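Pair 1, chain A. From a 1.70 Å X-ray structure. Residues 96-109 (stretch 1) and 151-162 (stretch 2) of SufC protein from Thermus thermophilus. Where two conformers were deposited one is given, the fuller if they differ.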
# COMPACT_ATOMS: atom_id res chain seq x y z
N THR A 96 -9.80 -6.73 21.30
CA THR A 96 -8.66 -7.56 20.94
C THR A 96 -8.37 -7.47 19.44
O THR A 96 -9.25 -7.18 18.64
CB THR A 96 -8.92 -9.03 21.26
OG1 THR A 96 -10.08 -9.47 20.55
CG2 THR A 96 -9.14 -9.23 22.77
N ILE A 97 -7.12 -7.70 19.08
CA ILE A 97 -6.76 -7.70 17.67
C ILE A 97 -7.58 -8.78 16.95
O ILE A 97 -8.03 -8.57 15.81
CB ILE A 97 -5.24 -7.95 17.50
CG1 ILE A 97 -4.48 -6.72 17.99
CG2 ILE A 97 -4.89 -8.22 16.05
CD1 ILE A 97 -2.99 -6.87 18.01
N ALA A 98 -7.81 -9.92 17.60
CA ALA A 98 -8.60 -10.97 16.96
C ALA A 98 -10.01 -10.48 16.60
O ALA A 98 -10.47 -10.68 15.46
CB ALA A 98 -8.68 -12.22 17.87
N ASN A 99 -10.70 -9.85 17.55
CA ASN A 99 -12.05 -9.34 17.28
C ASN A 99 -12.04 -8.30 16.16
O ASN A 99 -12.93 -8.25 15.32
CB ASN A 99 -12.65 -8.67 18.53
CG ASN A 99 -13.30 -9.66 19.49
OD1 ASN A 99 -13.44 -9.38 20.69
ND2 ASN A 99 -13.70 -10.80 18.97
N PHE A 100 -11.03 -7.43 16.19
CA PHE A 100 -10.91 -6.39 15.19
C PHE A 100 -10.70 -6.98 13.81
O PHE A 100 -11.29 -6.53 12.82
CB PHE A 100 -9.75 -5.45 15.53
CG PHE A 100 -9.57 -4.35 14.53
CD1 PHE A 100 -10.55 -3.38 14.38
CD2 PHE A 100 -8.44 -4.31 13.71
CE1 PHE A 100 -10.41 -2.37 13.42
CE2 PHE A 100 -8.30 -3.31 12.75
CZ PHE A 100 -9.28 -2.35 12.61
N LEU A 101 -9.86 -8.01 13.73
CA LEU A 101 -9.59 -8.65 12.45
C LEU A 101 -10.84 -9.32 11.89
O LEU A 101 -11.08 -9.31 10.68
CB LEU A 101 -8.47 -9.67 12.57
CG LEU A 101 -7.19 -9.38 11.78
CD1 LEU A 101 -7.53 -9.28 10.29
CD2 LEU A 101 -6.57 -8.09 12.26
N ARG A 102 -11.65 -9.89 12.78
CA ARG A 102 -12.86 -10.56 12.34
C ARG A 102 -13.82 -9.51 11.79
O ARG A 102 -14.46 -9.73 10.76
CB ARG A 102 -13.51 -11.31 13.50
CG ARG A 102 -14.53 -12.35 13.05
CD ARG A 102 -14.80 -13.29 14.18
NE ARG A 102 -15.90 -14.21 13.90
CZ ARG A 102 -16.50 -14.92 14.84
NH1 ARG A 102 -16.09 -14.81 16.10
NH2 ARG A 102 -17.51 -15.71 14.54
N LEU A 103 -13.90 -8.37 12.48
CA LEU A 103 -14.75 -7.28 12.02
C LEU A 103 -14.27 -6.80 10.64
O LEU A 103 -15.09 -6.57 9.75
CB LEU A 103 -14.69 -6.10 13.01
CG LEU A 103 -15.46 -4.83 12.62
CD1 LEU A 103 -16.89 -5.19 12.33
CD2 LEU A 103 -15.42 -3.81 13.74
N ALA A 104 -12.95 -6.66 10.48
CA ALA A 104 -12.38 -6.22 9.21
C ALA A 104 -12.66 -7.20 8.09
O ALA A 104 -12.98 -6.80 6.98
CB ALA A 104 -10.86 -6.00 9.34
N LEU A 105 -12.52 -8.50 8.37
CA LEU A 105 -12.75 -9.50 7.35
C LEU A 105 -14.23 -9.57 6.97
O LEU A 105 -14.55 -9.71 5.79
CB LEU A 105 -12.25 -10.87 7.81
CG LEU A 105 -12.32 -12.04 6.84
CD1 LEU A 105 -11.36 -11.80 5.67
CD2 LEU A 105 -11.97 -13.33 7.59
N GLN A 106 -15.13 -9.46 7.95
CA GLN A 106 -16.58 -9.50 7.69
C GLN A 106 -17.03 -8.30 6.87
O GLN A 106 -17.93 -8.40 6.04
CB GLN A 106 -17.37 -9.55 9.01
CG GLN A 106 -17.22 -10.89 9.72
CD GLN A 106 -18.11 -11.04 10.95
OE1 GLN A 106 -18.67 -10.07 11.48
NE2 GLN A 106 -18.23 -12.27 11.42
N ALA A 107 -16.41 -7.15 7.12
CA ALA A 107 -16.73 -5.94 6.37
C ALA A 107 -16.30 -6.11 4.91
O ALA A 107 -17.05 -5.76 3.98
CB ALA A 107 -16.02 -4.73 7.00
N LYS A 108 -15.10 -6.65 4.71
CA LYS A 108 -14.57 -6.85 3.37
C LYS A 108 -15.34 -7.92 2.58
O LYS A 108 -15.55 -7.78 1.37
CB LYS A 108 -13.08 -7.23 3.47
CG LYS A 108 -12.28 -7.10 2.18
CD LYS A 108 -12.24 -8.41 1.41
CE LYS A 108 -11.36 -8.30 0.17
NZ LYS A 108 -11.37 -9.57 -0.61
N LEU A 109 -15.80 -8.96 3.27
CA LEU A 109 -16.52 -10.05 2.62
C LEU A 109 -18.04 -9.85 2.50
O LEU A 109 -18.70 -10.54 1.71
CB LEU A 109 -16.23 -11.37 3.35
CG LEU A 109 -14.78 -11.90 3.32
CD1 LEU A 109 -14.65 -13.18 4.14
CD2 LEU A 109 -14.37 -12.16 1.87
N ARG A 151 1.93 -3.27 12.44
CA ARG A 151 1.74 -4.71 12.62
C ARG A 151 0.29 -5.11 12.40
O ARG A 151 0.02 -6.13 11.78
CB ARG A 151 2.16 -5.15 14.02
CG ARG A 151 3.66 -5.25 14.23
CD ARG A 151 3.99 -6.06 15.49
NE ARG A 151 3.60 -7.47 15.36
CZ ARG A 151 3.91 -8.42 16.24
NH1 ARG A 151 4.63 -8.14 17.31
NH2 ARG A 151 3.51 -9.67 16.04
N ASN A 152 -0.63 -4.31 12.93
CA ASN A 152 -2.05 -4.58 12.78
C ASN A 152 -2.47 -4.51 11.31
O ASN A 152 -3.28 -5.30 10.85
CB ASN A 152 -2.88 -3.58 13.59
CG ASN A 152 -4.36 -3.87 13.53
OD1 ASN A 152 -4.97 -3.90 12.45
ND2 ASN A 152 -4.96 -4.10 14.70
N GLU A 153 -1.93 -3.53 10.58
CA GLU A 153 -2.27 -3.39 9.17
C GLU A 153 -1.73 -4.56 8.35
O GLU A 153 -2.36 -5.00 7.39
CB GLU A 153 -1.70 -2.08 8.61
CG GLU A 153 -2.25 -0.82 9.27
CD GLU A 153 -1.79 0.44 8.58
OE1 GLU A 153 -0.64 0.47 8.07
OE2 GLU A 153 -2.56 1.42 8.55
N ILE A 154 -0.56 -5.07 8.73
CA ILE A 154 0.05 -6.20 7.99
C ILE A 154 -0.74 -7.49 8.23
O ILE A 154 -0.85 -8.33 7.35
CB ILE A 154 1.54 -6.37 8.36
CG1 ILE A 154 2.35 -5.22 7.75
CG2 ILE A 154 2.06 -7.73 7.87
CD1 ILE A 154 2.19 -5.10 6.20
N LEU A 155 -1.30 -7.64 9.44
CA LEU A 155 -2.09 -8.84 9.69
C LEU A 155 -3.35 -8.72 8.82
O LEU A 155 -3.83 -9.71 8.26
CB LEU A 155 -2.46 -8.96 11.18
CG LEU A 155 -3.18 -10.26 11.58
CD1 LEU A 155 -2.43 -11.49 11.05
CD2 LEU A 155 -3.28 -10.32 13.09
N GLN A 156 -3.88 -7.51 8.67
CA GLN A 156 -5.06 -7.33 7.82
C GLN A 156 -4.69 -7.64 6.37
O GLN A 156 -5.48 -8.22 5.62
CB GLN A 156 -5.60 -5.90 7.89
CG GLN A 156 -6.21 -5.55 9.20
CD GLN A 156 -6.83 -4.18 9.16
OE1 GLN A 156 -7.74 -3.92 8.36
NE2 GLN A 156 -6.32 -3.28 9.99
N LEU A 157 -3.50 -7.22 5.96
CA LEU A 157 -3.06 -7.48 4.58
C LEU A 157 -3.12 -8.97 4.24
O LEU A 157 -3.62 -9.35 3.18
CB LEU A 157 -1.62 -6.99 4.36
CG LEU A 157 -1.01 -7.23 2.97
CD1 LEU A 157 -1.66 -6.29 1.92
CD2 LEU A 157 0.50 -6.97 3.02
N LEU A 158 -2.60 -9.80 5.13
CA LEU A 158 -2.60 -11.24 4.88
C LEU A 158 -3.98 -11.89 5.00
O LEU A 158 -4.33 -12.78 4.22
CB LEU A 158 -1.63 -11.94 5.84
CG LEU A 158 -0.18 -12.07 5.36
CD1 LEU A 158 0.65 -12.63 6.46
CD2 LEU A 158 -0.10 -12.97 4.15
N VAL A 159 -4.76 -11.44 5.98
CA VAL A 159 -6.10 -12.02 6.18
C VAL A 159 -7.16 -11.61 5.17
O VAL A 159 -7.99 -12.45 4.75
CB VAL A 159 -6.59 -11.69 7.62
CG1 VAL A 159 -8.02 -12.14 7.83
CG2 VAL A 159 -5.67 -12.40 8.65
N LEU A 160 -7.14 -10.35 4.76
CA LEU A 160 -8.12 -9.83 3.80
C LEU A 160 -7.85 -10.27 2.36
O LEU A 160 -8.72 -10.15 1.51
CB LEU A 160 -8.19 -8.31 3.88
CG LEU A 160 -8.79 -7.75 5.18
CD1 LEU A 160 -8.81 -6.23 5.12
CD2 LEU A 160 -10.19 -8.28 5.37
N GLU A 161 -6.64 -10.76 2.10
CA GLU A 161 -6.28 -11.22 0.76
C GLU A 161 -6.59 -10.30 -0.41
O GLU A 161 -7.29 -10.68 -1.35
CB GLU A 161 -6.95 -12.57 0.49
CG GLU A 161 -6.51 -13.70 1.38
CD GLU A 161 -6.98 -15.04 0.86
OE1 GLU A 161 -8.21 -15.22 0.70
OE2 GLU A 161 -6.11 -15.90 0.60
N PRO A 162 -6.11 -9.05 -0.37
CA PRO A 162 -6.38 -8.14 -1.48
C PRO A 162 -5.59 -8.56 -2.72
O PRO A 162 -4.62 -9.32 -2.62
CB PRO A 162 -5.88 -6.80 -0.95
CG PRO A 162 -4.73 -7.22 -0.07
CD PRO A 162 -5.26 -8.43 0.65
O HOH W 1 -9.53 -9.26 -2.91

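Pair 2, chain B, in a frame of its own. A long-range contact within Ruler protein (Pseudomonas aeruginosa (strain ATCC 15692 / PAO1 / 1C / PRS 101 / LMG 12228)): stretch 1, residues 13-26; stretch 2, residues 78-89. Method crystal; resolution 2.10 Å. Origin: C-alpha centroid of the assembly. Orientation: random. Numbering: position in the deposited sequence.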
# COMPACT_ATOMS: atom_id res chain seq x y z
N ASP B 13 -11.31 4.13 3.70
CA ASP B 13 -10.41 3.05 3.29
C ASP B 13 -9.07 3.59 2.78
O ASP B 13 -8.01 3.11 3.19
CB ASP B 13 -11.09 2.16 2.24
CG ASP B 13 -12.31 1.40 2.81
OD1 ASP B 13 -12.26 0.16 2.94
OD2 ASP B 13 -13.29 2.06 3.20
N LEU B 14 -9.13 4.58 1.89
CA LEU B 14 -7.94 5.31 1.47
C LEU B 14 -7.17 5.78 2.68
O LEU B 14 -5.98 5.51 2.82
CB LEU B 14 -8.31 6.50 0.60
CG LEU B 14 -7.15 7.38 0.16
CD1 LEU B 14 -6.16 6.53 -0.57
CD2 LEU B 14 -7.64 8.50 -0.74
N ALA B 15 -7.87 6.47 3.58
CA ALA B 15 -7.22 6.98 4.79
C ALA B 15 -6.47 5.88 5.56
O ALA B 15 -5.30 6.05 5.89
CB ALA B 15 -8.26 7.66 5.68
N ARG B 16 -7.11 4.75 5.84
CA ARG B 16 -6.51 3.75 6.70
C ARG B 16 -5.35 3.10 5.97
O ARG B 16 -4.28 2.87 6.54
CB ARG B 16 -7.55 2.71 7.14
CG ARG B 16 -6.97 1.54 7.96
CD ARG B 16 -6.74 1.85 9.46
NE ARG B 16 -5.76 0.91 10.06
CZ ARG B 16 -4.48 1.21 10.30
NH1 ARG B 16 -4.02 2.42 10.03
NH2 ARG B 16 -3.65 0.31 10.82
N LEU B 17 -5.54 2.88 4.68
CA LEU B 17 -4.52 2.33 3.83
C LEU B 17 -3.26 3.19 3.81
O LEU B 17 -2.14 2.68 3.98
CB LEU B 17 -5.08 2.14 2.43
CG LEU B 17 -4.27 1.29 1.48
CD1 LEU B 17 -3.63 0.12 2.22
CD2 LEU B 17 -5.16 0.79 0.41
N LEU B 18 -3.44 4.50 3.61
CA LEU B 18 -2.32 5.43 3.54
C LEU B 18 -1.57 5.43 4.85
O LEU B 18 -0.35 5.32 4.87
CB LEU B 18 -2.79 6.84 3.18
CG LEU B 18 -3.29 7.08 1.74
CD1 LEU B 18 -3.56 8.56 1.49
CD2 LEU B 18 -2.27 6.60 0.69
N ASP B 19 -2.29 5.57 5.95
CA ASP B 19 -1.70 5.46 7.27
C ASP B 19 -0.90 4.13 7.45
O ASP B 19 0.24 4.13 7.91
CB ASP B 19 -2.79 5.60 8.32
CG ASP B 19 -2.24 5.68 9.73
OD1 ASP B 19 -1.27 6.43 9.98
OD2 ASP B 19 -2.80 4.99 10.60
N ALA B 20 -1.49 3.00 7.06
CA ALA B 20 -0.80 1.71 7.18
C ALA B 20 0.52 1.65 6.37
O ALA B 20 1.55 1.29 6.90
CB ALA B 20 -1.73 0.58 6.75
N VAL B 21 0.44 2.02 5.09
CA VAL B 21 1.59 2.04 4.22
C VAL B 21 2.67 2.90 4.85
O VAL B 21 3.85 2.57 4.81
CB VAL B 21 1.24 2.57 2.81
CG1 VAL B 21 2.46 2.78 2.01
CG2 VAL B 21 0.32 1.58 2.08
N GLN B 22 2.28 3.99 5.49
CA GLN B 22 3.34 4.81 5.97
C GLN B 22 4.01 4.19 7.19
O GLN B 22 5.23 4.26 7.29
CB GLN B 22 2.89 6.21 6.28
CG GLN B 22 4.13 7.02 6.70
CD GLN B 22 3.86 8.48 6.84
OE1 GLN B 22 2.82 8.91 7.38
NE2 GLN B 22 4.83 9.30 6.36
N GLY B 23 3.26 3.55 8.09
CA GLY B 23 3.88 2.74 9.13
C GLY B 23 4.92 1.75 8.57
O GLY B 23 6.01 1.63 9.11
N ARG B 24 4.58 1.04 7.49
CA ARG B 24 5.46 -0.01 6.98
C ARG B 24 6.72 0.59 6.37
O ARG B 24 7.80 -0.02 6.39
CB ARG B 24 4.75 -0.86 5.94
CG ARG B 24 3.43 -1.51 6.41
CD ARG B 24 3.68 -2.46 7.57
NE ARG B 24 3.33 -1.85 8.86
CZ ARG B 24 3.87 -2.20 10.03
NH1 ARG B 24 4.79 -3.18 10.13
NH2 ARG B 24 3.46 -1.57 11.13
N ILE B 25 6.58 1.80 5.84
CA ILE B 25 7.70 2.46 5.24
C ILE B 25 8.69 2.73 6.34
O ILE B 25 9.87 2.45 6.19
CB ILE B 25 7.29 3.75 4.51
CG1 ILE B 25 6.54 3.42 3.23
CG2 ILE B 25 8.49 4.52 4.10
CD1 ILE B 25 5.95 4.66 2.51
N GLN B 26 8.20 3.24 7.46
CA GLN B 26 9.07 3.50 8.58
C GLN B 26 9.67 2.23 9.14
O GLN B 26 10.85 2.23 9.44
CB GLN B 26 8.35 4.24 9.70
CG GLN B 26 7.87 5.64 9.36
CD GLN B 26 7.34 6.37 10.59
OE1 GLN B 26 8.01 6.40 11.64
NE2 GLN B 26 6.14 6.94 10.47
N GLY B 78 -4.77 4.44 -10.19
CA GLY B 78 -4.24 5.78 -10.44
C GLY B 78 -4.25 6.72 -9.24
O GLY B 78 -3.24 7.39 -8.95
N GLU B 79 -5.38 6.80 -8.54
CA GLU B 79 -5.46 7.62 -7.32
C GLU B 79 -4.54 7.08 -6.23
O GLU B 79 -3.96 7.82 -5.43
CB GLU B 79 -6.91 7.68 -6.78
CG GLU B 79 -7.03 8.30 -5.37
CD GLU B 79 -8.37 8.00 -4.64
OE1 GLU B 79 -8.78 8.84 -3.82
OE2 GLU B 79 -9.01 6.94 -4.87
N LEU B 80 -4.44 5.76 -6.16
CA LEU B 80 -3.70 5.18 -5.06
C LEU B 80 -2.18 5.44 -5.25
O LEU B 80 -1.53 5.98 -4.36
CB LEU B 80 -4.02 3.69 -4.94
CG LEU B 80 -3.49 3.18 -3.61
CD1 LEU B 80 -4.01 4.05 -2.47
CD2 LEU B 80 -3.85 1.71 -3.41
N LEU B 81 -1.63 5.07 -6.42
CA LEU B 81 -0.25 5.38 -6.78
C LEU B 81 0.12 6.81 -6.42
O LEU B 81 1.16 7.10 -5.81
CB LEU B 81 -0.06 5.17 -8.29
CG LEU B 81 1.34 5.53 -8.82
CD1 LEU B 81 2.40 4.82 -8.04
CD2 LEU B 81 1.50 5.19 -10.30
N GLU B 82 -0.76 7.72 -6.79
CA GLU B 82 -0.48 9.13 -6.76
C GLU B 82 -0.39 9.66 -5.35
O GLU B 82 0.44 10.51 -5.06
CB GLU B 82 -1.54 9.86 -7.55
CG GLU B 82 -1.71 11.31 -7.20
CD GLU B 82 -2.80 11.95 -8.05
OE1 GLU B 82 -3.67 11.20 -8.57
OE2 GLU B 82 -2.77 13.19 -8.20
N ARG B 83 -1.24 9.15 -4.47
CA ARG B 83 -1.19 9.51 -3.06
C ARG B 83 -0.06 8.82 -2.32
O ARG B 83 0.47 9.34 -1.35
CB ARG B 83 -2.51 9.15 -2.37
CG ARG B 83 -3.74 9.75 -3.05
CD ARG B 83 -3.69 11.27 -2.88
NE ARG B 83 -3.61 11.65 -1.46
CZ ARG B 83 -4.66 12.06 -0.76
NH1 ARG B 83 -5.84 12.15 -1.37
NH2 ARG B 83 -4.54 12.41 0.53
N LEU B 84 0.26 7.61 -2.72
CA LEU B 84 1.36 6.92 -2.08
C LEU B 84 2.66 7.65 -2.49
O LEU B 84 3.48 7.92 -1.64
CB LEU B 84 1.38 5.45 -2.47
CG LEU B 84 0.19 4.68 -1.91
CD1 LEU B 84 0.05 3.35 -2.61
CD2 LEU B 84 0.38 4.50 -0.43
N GLN B 85 2.79 8.03 -3.76
CA GLN B 85 4.00 8.72 -4.23
C GLN B 85 4.24 10.00 -3.45
O GLN B 85 5.38 10.30 -3.09
CB GLN B 85 3.93 9.04 -5.73
CG GLN B 85 5.25 9.64 -6.28
CD GLN B 85 6.43 8.70 -6.07
OE1 GLN B 85 6.66 7.80 -6.87
NE2 GLN B 85 7.15 8.90 -4.99
N ARG B 86 3.15 10.71 -3.15
CA ARG B 86 3.28 12.01 -2.47
C ARG B 86 3.63 11.81 -1.01
O ARG B 86 4.22 12.67 -0.37
CB ARG B 86 1.99 12.82 -2.58
CG ARG B 86 1.49 13.01 -4.02
CD ARG B 86 0.35 14.03 -4.05
NE ARG B 86 -0.42 14.01 -5.29
CZ ARG B 86 -1.73 14.30 -5.33
NH1 ARG B 86 -2.39 14.61 -4.21
NH2 ARG B 86 -2.37 14.30 -6.49
N LEU B 87 3.28 10.63 -0.52
CA LEU B 87 3.61 10.15 0.81
C LEU B 87 5.13 9.88 1.00
O LEU B 87 5.69 9.98 2.11
CB LEU B 87 2.77 8.88 1.05
CG LEU B 87 2.38 8.22 2.36
CD1 LEU B 87 1.61 6.98 2.03
CD2 LEU B 87 3.63 7.85 3.15
N HIS B 88 5.79 9.52 -0.11
CA HIS B 88 7.21 9.13 -0.08
C HIS B 88 7.97 9.75 -1.27
O HIS B 88 8.28 9.06 -2.23
CB HIS B 88 7.33 7.61 -0.11
CG HIS B 88 8.73 7.10 -0.01
ND1 HIS B 88 9.39 7.00 1.19
CD2 HIS B 88 9.57 6.60 -0.95
CE1 HIS B 88 10.59 6.48 0.98
NE2 HIS B 88 10.73 6.24 -0.31
N PRO B 89 8.21 11.05 -1.22
CA PRO B 89 8.79 11.73 -2.40
C PRO B 89 10.25 11.37 -2.65
O PRO B 89 10.77 11.69 -3.70
CB PRO B 89 8.66 13.22 -2.04
CG PRO B 89 7.59 13.26 -1.00
CD PRO B 89 7.80 12.02 -0.19

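Both pairs pack two helices side by side with their N-to-C directions 43° apart in pair 1 and 42° apart in pair 2. The signed crossing angles are -43° and -42°, and the axes approach to 10.1 Å and 10.7 Å. Fourteen central residues superpose with an RMSD of 0.4 Å. The buried surface is also similar, 581 Å² and 555 Å².

On the first helix, I97(A), F100(A), L101(A), A104(A), L105(A) and K108(A) match L14(B), L17(B), L18(B), V21(B), Q22(B) and I25(B). On the second, N152(A), L155(A), Q156(A) and V159(A) match L80(B), R83(B), L84(B) and L87(B). All of these residues touch the partner helix.

The central leucine is common to both. L101(A) and L18(B) leave the backbone sideways, but their ends come nearer the partner. L101(A) CD1 lies 3.7 Å from V159(A) CB. L18(B) CD2 lies 3.6 Å from L84(B) CD2.

The chemistry around this leucine differs. Pair 1 places two amides, N152(A) and Q156(A), where pair 2 has L80(B) and L84(B). The amides bind each other: Q156(A) NE2 donates to N152(A) OD1 at 2.9 Å. Both lie at the edge of the F100(A) ring, with F100(A) CE2 3.4 Å from N152(A) OD1. Pair 2 makes this region apolar: L17(B) CD2 is 4.1 Å from L80(B) CD2, and V21(B) CG1 is 3.6 Å from L84(B) CD2.

At L155(A) and R83(B) the contrast reverses. L155(A) CD2 packs 4.0 Å from I97(A) CG2. R83(B) is exposed, yet L18(B) CD1 lies over one face of its guanidinium, so the arginine still covers apolar surface.

The C-terminal ends use different fillings. In pair 2, L87(B) is a knob among L18(B), V21(B), Q22(B) and I25(B), with its CD2 3.6 Å from Q22(B) CB. In pair 1 the matching V159(A) is shorter, and L160(A), which has no counterpart, contributes the largest covered area of the contact. L160(A) CD2 reaches 3.5 Å from L105(A) CA.

K108(A) adds polar contacts at the position of I25(B). Its NZ gives a weak hydrogen bond to L160(A) O at 3.4 Å. A water accepts from K108(A) NZ at 3.0 Å and donates to E161(A) O at 3.1 Å. I25(B) instead packs its CD1 4.0 Å from L87(B) CD2. Pair 2 has no hydrogen bond between its stretches.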